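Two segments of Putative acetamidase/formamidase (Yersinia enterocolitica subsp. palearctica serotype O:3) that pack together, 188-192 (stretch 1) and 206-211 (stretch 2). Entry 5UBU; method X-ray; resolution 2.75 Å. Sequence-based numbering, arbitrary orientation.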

# COMPACT_ATOMS: atom_id res chain seq x y z
N ASP B 188 13.76 -2.34 10.90
CA ASP B 188 13.94 -1.02 10.30
C ASP B 188 15.36 -0.97 9.71
O ASP B 188 15.92 -2.01 9.36
CB ASP B 188 13.68 0.05 11.38
CG ASP B 188 13.23 1.37 10.82
OD1 ASP B 188 13.79 1.85 9.79
OD2 ASP B 188 12.32 1.95 11.45
N ASN B 189 15.94 0.23 9.59
CA ASN B 189 17.31 0.35 9.02
C ASN B 189 18.44 -0.07 9.97
O ASN B 189 19.62 0.01 9.61
CB ASN B 189 17.55 1.77 8.47
CG ASN B 189 17.44 2.87 9.53
OD1 ASN B 189 17.66 2.65 10.72
ND2 ASN B 189 17.13 4.06 9.08
N HIS B 190 18.06 -0.51 11.17
CA HIS B 190 19.00 -0.96 12.19
C HIS B 190 18.99 -2.49 12.32
O HIS B 190 19.73 -3.05 13.12
CB HIS B 190 18.60 -0.36 13.53
CG HIS B 190 17.37 -0.97 14.12
ND1 HIS B 190 16.14 -0.91 13.50
CD2 HIS B 190 17.17 -1.63 15.29
CE1 HIS B 190 15.24 -1.53 14.25
NE2 HIS B 190 15.83 -1.98 15.34
N GLY B 191 18.14 -3.14 11.52
CA GLY B 191 17.96 -4.58 11.56
C GLY B 191 16.60 -4.78 12.23
O GLY B 191 15.58 -4.30 11.73
N GLY B 192 16.59 -5.48 13.36
CA GLY B 192 15.36 -5.68 14.12
C GLY B 192 14.66 -6.99 13.81
O GLY B 192 15.30 -7.96 13.40
N TYR B 206 25.37 -7.93 7.97
CA TYR B 206 26.07 -6.65 8.13
C TYR B 206 25.08 -5.59 8.59
O TYR B 206 24.10 -5.34 7.91
CB TYR B 206 26.73 -6.25 6.81
CG TYR B 206 27.71 -7.29 6.32
CD1 TYR B 206 28.93 -7.47 6.95
CD2 TYR B 206 27.43 -8.09 5.21
CE1 TYR B 206 29.85 -8.42 6.52
CE2 TYR B 206 28.34 -9.04 4.77
CZ TYR B 206 29.55 -9.20 5.43
OH TYR B 206 30.46 -10.13 5.00
N LEU B 207 25.34 -4.99 9.74
CA LEU B 207 24.45 -3.98 10.34
C LEU B 207 25.16 -2.63 10.50
O LEU B 207 26.27 -2.58 11.03
CB LEU B 207 23.99 -4.47 11.71
CG LEU B 207 23.18 -5.78 11.71
CD1 LEU B 207 23.01 -6.33 13.12
CD2 LEU B 207 21.82 -5.56 11.06
N PRO B 208 24.51 -1.52 10.10
CA PRO B 208 25.15 -0.23 10.19
C PRO B 208 25.17 0.36 11.60
O PRO B 208 24.12 0.54 12.20
CB PRO B 208 24.30 0.66 9.27
CG PRO B 208 23.02 -0.06 9.05
CD PRO B 208 23.08 -1.38 9.77
N VAL B 209 26.37 0.68 12.08
CA VAL B 209 26.53 1.26 13.40
C VAL B 209 26.13 2.73 13.39
O VAL B 209 26.51 3.48 12.49
CB VAL B 209 28.00 1.15 13.88
CG1 VAL B 209 28.17 1.78 15.26
CG2 VAL B 209 28.44 -0.30 13.92
N ARG B 210 25.34 3.12 14.39
CA ARG B 210 24.91 4.51 14.56
C ARG B 210 25.08 4.98 16.01
O ARG B 210 24.91 6.16 16.29
CB ARG B 210 23.46 4.69 14.11
CG ARG B 210 23.24 4.40 12.63
CD ARG B 210 21.81 4.68 12.22
NE ARG B 210 21.55 4.38 10.81
CZ ARG B 210 21.18 3.19 10.32
NH1 ARG B 210 20.97 3.05 9.02
NH2 ARG B 210 21.00 2.14 11.12
N ALA B 211 25.42 4.06 16.91
CA ALA B 211 25.64 4.37 18.33
C ALA B 211 27.02 3.86 18.73
O ALA B 211 27.45 2.80 18.27
CB ALA B 211 24.57 3.72 19.19

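Stretch 1 is built around a type I beta turn from Asp188 to Gly191, closed by two backbone hydrogen bonds: Asp188 N gives to Gly191 O at 2.8 Å, and Gly191 N gives to Asp188 O at 3.3 Å. A third bond, from Asn189 N to Asp188 OD1 at 2.7 Å, ties the side chain of the first turn residue to the backbone of the second. The strand begins at Gly191, the last residue of the turn, and runs on through Gly192. Stretch 2 runs as strand through Tyr206, Leu207 and Pro208, then as loop. The nearest CA atoms across the contact, those of His190 and Leu207, lie 6.5 Å apart, and no backbone-to-backbone hydrogen bond joins the stretches. The link is made instead by a side chain reaching a carbonyl that the turn leaves free.

That carbonyl is Asn189 O. Arg210, whose CA-to-CB bond points toward stretch 1, extends through chi1 m, chi2 t and chi3 t, a reach that brings the guanidinium to the turn. Arg210 NH2 donates to Asn189 O at 3.0 Å with an angle of 156°, while Arg210 NH1 adds a weak bond to the same oxygen at 3.4 Å and 136°. The acceptor is thus shared unequally, with NH2 making the better bond; NH1 is also hydrogen-bonded elsewhere in the structure.

The Asn189 side chain, in the p rotamer, starts sideways but brings its end nearer. Its OD1 sits over one face of the guanidinium, 3.4 Å from Arg210 NH2, where the poor angle rules out a hydrogen bond. The lesson is that proximity of an amide oxygen to a guanidinium is not enough; the N-H must point at it. At the guanidinium edge, near its plane, lies His190 CA, 3.8 Å from Arg210 NH2. The CA-to-CB bond of His190 points away from stretch 2; its closest approaches to stretch 2 are made by backbone atoms, CA and O, with His190 CB 4.2 Å from Arg210 NH2.

Van der Waals contacts of Pro208 and Leu207 with the backbone of stretch 1 complete the contact. Pro208 CG lies 3.4 Å from Asn189 O, setting the proline ring against the same carbonyl that receives the arginine. Leu207, chi1 m and chi2 t, leaves its backbone sideways but brings CD2 to 3.9 Å from His190 O and 4.0 Å from Gly191 CA. Glycine suits that last position twice over: an ideal CB would lie only 3.0 Å from Leu207 CD2, and the backbone angles, 106/-120, would jam it against the preceding carbonyl O. The whole contact buries just 206 Å², both sides summed.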